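Local atomic coordinates of G protein alpha subunit (Entamoeba histolytica, PDB entry 4FID), a protein that binds guanine nucleotides, here GDP, as the alpha subunit of a heterotrimeric G protein and probably hydrolyses GTP in transmembrane signalling. Residues 44-56 and 118-130. Residues are numbered along the deposited sequence; the frame is centred on the assembly and turned at random.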
# COMPACT_ATOMS: atom_id res chain seq x y z
N SER A 44 16.77 6.54 1.49
CA SER A 44 15.41 7.01 1.38
C SER A 44 14.71 6.83 2.71
O SER A 44 13.90 7.67 3.12
CB SER A 44 14.66 6.32 0.24
OG SER A 44 14.18 5.07 0.65
N ILE A 45 15.02 5.75 3.42
CA ILE A 45 14.44 5.56 4.75
C ILE A 45 14.93 6.65 5.70
O ILE A 45 14.12 7.28 6.41
CB ILE A 45 14.77 4.19 5.32
CG1 ILE A 45 14.05 3.11 4.51
CG2 ILE A 45 14.37 4.14 6.80
CD1 ILE A 45 14.52 1.70 4.85
N CYS A 46 16.23 6.90 5.70
CA CYS A 46 16.76 7.95 6.55
C CYS A 46 16.19 9.33 6.18
O CYS A 46 15.85 10.12 7.05
CB CYS A 46 18.30 7.94 6.55
SG CYS A 46 18.98 6.46 7.38
N SER A 47 16.06 9.58 4.89
CA SER A 47 15.44 10.81 4.40
C SER A 47 13.97 10.96 4.84
O SER A 47 13.55 12.04 5.31
CB SER A 47 15.55 10.86 2.87
OG SER A 47 15.01 12.06 2.37
N ASN A 48 13.18 9.90 4.65
CA ASN A 48 11.78 9.89 5.07
C ASN A 48 11.58 10.21 6.57
O ASN A 48 10.56 10.78 6.94
CB ASN A 48 11.14 8.54 4.78
CG ASN A 48 10.95 8.29 3.31
OD1 ASN A 48 11.12 9.20 2.50
ND2 ASN A 48 10.60 7.06 2.95
N VAL A 49 12.54 9.81 7.41
CA VAL A 49 12.43 10.10 8.83
C VAL A 49 12.32 11.60 9.01
O VAL A 49 11.42 12.09 9.70
CB VAL A 49 13.63 9.53 9.68
CG1 VAL A 49 13.62 10.10 11.09
CG2 VAL A 49 13.62 8.00 9.73
N VAL A 50 13.21 12.34 8.36
CA VAL A 50 13.27 13.79 8.52
C VAL A 50 12.14 14.51 7.79
O VAL A 50 11.46 15.37 8.37
CB VAL A 50 14.63 14.37 8.11
CG1 VAL A 50 14.61 15.89 8.17
CG2 VAL A 50 15.75 13.81 8.99
N THR A 51 11.91 14.15 6.53
CA THR A 51 10.91 14.86 5.74
C THR A 51 9.49 14.68 6.30
O THR A 51 8.73 15.64 6.35
CB THR A 51 10.98 14.54 4.22
OG1 THR A 51 10.52 13.21 3.95
CG2 THR A 51 12.41 14.69 3.71
N CYS A 52 9.15 13.47 6.74
CA CYS A 52 7.85 13.22 7.39
C CYS A 52 7.65 14.06 8.64
O CYS A 52 6.53 14.42 8.96
CB CYS A 52 7.69 11.75 7.79
SG CYS A 52 7.31 10.57 6.47
N MSE A 53 8.74 14.35 9.36
CA MSE A 53 8.65 15.13 10.59
C MSE A 53 8.63 16.62 10.31
O MSE A 53 7.94 17.36 11.00
CB MSE A 53 9.76 14.76 11.59
CG MSE A 53 9.65 15.53 12.94
SE MSE A 53 7.96 15.29 13.99
CE MSE A 53 8.18 13.47 14.66
N ARG A 54 9.38 17.06 9.31
CA ARG A 54 9.25 18.44 8.82
C ARG A 54 7.80 18.71 8.46
O ARG A 54 7.25 19.74 8.84
CB ARG A 54 10.14 18.70 7.59
CG ARG A 54 11.62 18.76 7.90
CD ARG A 54 12.47 18.92 6.65
NE ARG A 54 13.88 19.05 6.99
CZ ARG A 54 14.89 19.03 6.12
NH1 ARG A 54 14.67 18.88 4.82
NH2 ARG A 54 16.14 19.14 6.57
N THR A 55 7.18 17.77 7.75
CA THR A 55 5.76 17.86 7.37
C THR A 55 4.86 18.15 8.57
O THR A 55 4.03 19.04 8.51
CB THR A 55 5.28 16.53 6.71
OG1 THR A 55 6.01 16.29 5.50
CG2 THR A 55 3.77 16.56 6.40
N LEU A 56 5.02 17.38 9.64
CA LEU A 56 4.20 17.57 10.84
C LEU A 56 4.47 18.92 11.51
O LEU A 56 3.54 19.61 11.92
CB LEU A 56 4.37 16.41 11.86
CG LEU A 56 3.63 15.10 11.61
CD1 LEU A 56 4.16 13.92 12.46
CD2 LEU A 56 2.15 15.29 11.86
N CYS A 118 4.01 5.65 6.31
CA CYS A 118 5.10 5.05 7.06
C CYS A 118 5.60 5.94 8.21
O CYS A 118 6.55 5.56 8.91
CB CYS A 118 6.25 4.72 6.11
SG CYS A 118 6.94 6.19 5.33
N ALA A 119 4.98 7.10 8.39
CA ALA A 119 5.49 8.11 9.31
C ALA A 119 5.69 7.61 10.73
O ALA A 119 6.82 7.61 11.25
CB ALA A 119 4.62 9.36 9.30
N LYS A 120 4.60 7.18 11.36
CA LYS A 120 4.64 6.64 12.72
C LYS A 120 5.65 5.50 12.86
O LYS A 120 6.42 5.46 13.83
CB LYS A 120 3.26 6.16 13.15
CG LYS A 120 3.25 5.39 14.47
CD LYS A 120 1.83 5.28 15.01
CE LYS A 120 1.74 4.37 16.23
NZ LYS A 120 0.34 4.28 16.75
N TYR A 121 5.68 4.59 11.89
CA TYR A 121 6.65 3.50 11.95
C TYR A 121 8.06 4.06 12.00
O TYR A 121 8.87 3.65 12.82
CB TYR A 121 6.49 2.52 10.79
CG TYR A 121 7.51 1.40 10.74
CD1 TYR A 121 7.24 0.15 11.30
CD2 TYR A 121 8.75 1.57 10.11
CE1 TYR A 121 8.17 -0.89 11.25
CE2 TYR A 121 9.69 0.55 10.05
CZ TYR A 121 9.39 -0.69 10.62
OH TYR A 121 10.30 -1.73 10.55
N LEU A 122 8.37 5.01 11.12
CA LEU A 122 9.71 5.60 11.10
C LEU A 122 10.07 6.19 12.46
O LEU A 122 11.13 5.90 12.99
CB LEU A 122 9.88 6.61 9.96
CG LEU A 122 9.85 5.93 8.59
CD1 LEU A 122 9.96 6.90 7.36
CD2 LEU A 122 10.91 4.87 8.55
N PHE A 123 9.19 6.99 13.04
CA PHE A 123 9.43 7.59 14.35
C PHE A 123 9.64 6.56 15.47
O PHE A 123 10.58 6.68 16.26
CB PHE A 123 8.28 8.55 14.70
CG PHE A 123 8.04 9.60 13.65
CD1 PHE A 123 9.08 10.00 12.81
CD2 PHE A 123 6.79 10.18 13.49
CE1 PHE A 123 8.87 10.95 11.82
CE2 PHE A 123 6.58 11.14 12.50
CZ PHE A 123 7.61 11.53 11.67
N GLU A 124 8.80 5.55 15.53
CA GLU A 124 8.95 4.53 16.56
C GLU A 124 10.22 3.72 16.42
O GLU A 124 10.61 3.00 17.33
CB GLU A 124 7.73 3.63 16.59
CG GLU A 124 6.48 4.36 17.07
CD GLU A 124 5.20 3.58 16.87
OE1 GLU A 124 5.24 2.46 16.32
OE2 GLU A 124 4.15 4.11 17.27
N ASN A 125 10.88 3.85 15.27
CA ASN A 125 12.06 3.05 14.97
C ASN A 125 13.32 3.89 14.81
O ASN A 125 14.35 3.39 14.36
CB ASN A 125 11.83 2.19 13.72
CG ASN A 125 11.05 0.92 14.03
OD1 ASN A 125 11.64 -0.09 14.39
ND2 ASN A 125 9.73 0.96 13.89
N VAL A 126 13.22 5.17 15.21
CA VAL A 126 14.30 6.14 14.99
C VAL A 126 15.63 5.81 15.68
O VAL A 126 16.70 6.00 15.10
CB VAL A 126 13.86 7.58 15.31
CG1 VAL A 126 13.85 7.82 16.82
CG2 VAL A 126 14.79 8.56 14.63
N LYS A 127 15.57 5.31 16.91
CA LYS A 127 16.78 4.91 17.63
C LYS A 127 17.60 3.92 16.81
O LYS A 127 18.82 3.98 16.80
CB LYS A 127 16.44 4.29 18.99
CG LYS A 127 15.88 5.25 20.03
CD LYS A 127 15.36 4.46 21.24
CE LYS A 127 14.86 5.35 22.37
NZ LYS A 127 14.21 4.56 23.47
N ARG A 128 16.92 3.01 16.12
CA ARG A 128 17.60 1.99 15.33
C ARG A 128 17.98 2.45 13.92
O ARG A 128 18.94 1.94 13.35
CB ARG A 128 16.77 0.72 15.28
CG ARG A 128 17.41 -0.42 14.48
CD ARG A 128 16.47 -1.64 14.41
NE ARG A 128 15.14 -1.24 13.95
CZ ARG A 128 14.71 -1.32 12.70
NH1 ARG A 128 15.47 -1.82 11.75
NH2 ARG A 128 13.49 -0.90 12.41
N ILE A 129 17.24 3.40 13.36
CA ILE A 129 17.50 3.88 12.00
C ILE A 129 18.65 4.89 12.00
O ILE A 129 19.41 4.99 11.03
CB ILE A 129 16.24 4.55 11.37
CG1 ILE A 129 15.15 3.52 11.10
CG2 ILE A 129 16.59 5.29 10.08
CD1 ILE A 129 13.78 4.15 11.00
N ALA A 130 18.77 5.62 13.10
CA ALA A 130 19.75 6.69 13.22
C ALA A 130 21.12 6.20 13.68
O ALA A 130 22.00 7.02 13.89
CB ALA A 130 19.24 7.76 14.14
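Phe123 packs as a knob into a hole on helix 42-62 formed by Val49, Cys52, Met53 and Leu56. This is helix packing in the all-helical domain of the G-alpha fold. The axes of the short segments 44-56 and 119-124 come within 9.4 Å, with a signed crossing angle of -110°.

The ring contacts centre on Phe123. Met53, modelled as selenomethionine, lays CE over one face of the Phe123 ring, 3.5 Å from its centroid, a CH-pi contact; SE lies obliquely farther out. The Met53 chain starts anti to its own N (chi1 -178°), then bends at chi2 and chi3, which folds the methyl back over the ring. Ala119 O lies above the opposite face, toward the rim. Val49 O and Leu56 CD1 meet the ring edge. Trp98 of helix 90-99 also meets this ring.

The remaining contacts are van der Waals packing, mostly of apolar side chains. Val49 splits its methyls: CG1 touches Val126 CG2, while CG2 packs on Leu122 CB at 4.0 Å and on Ile129. Leu122 CD1 meets Asn48 CB, and CD2 meets Ile45 CG2. Asn48 ND2 is hydrogen-bonded to Asn144 OD1, outside the contact.

At the nucleotide side, Cys118 touches GDP and Arg145. Beside it, Cys52 SG rests against Ala119 CB at 4.1 Å. At the far end, Cys46 SG lies 3.8 Å from Ile129 CG2.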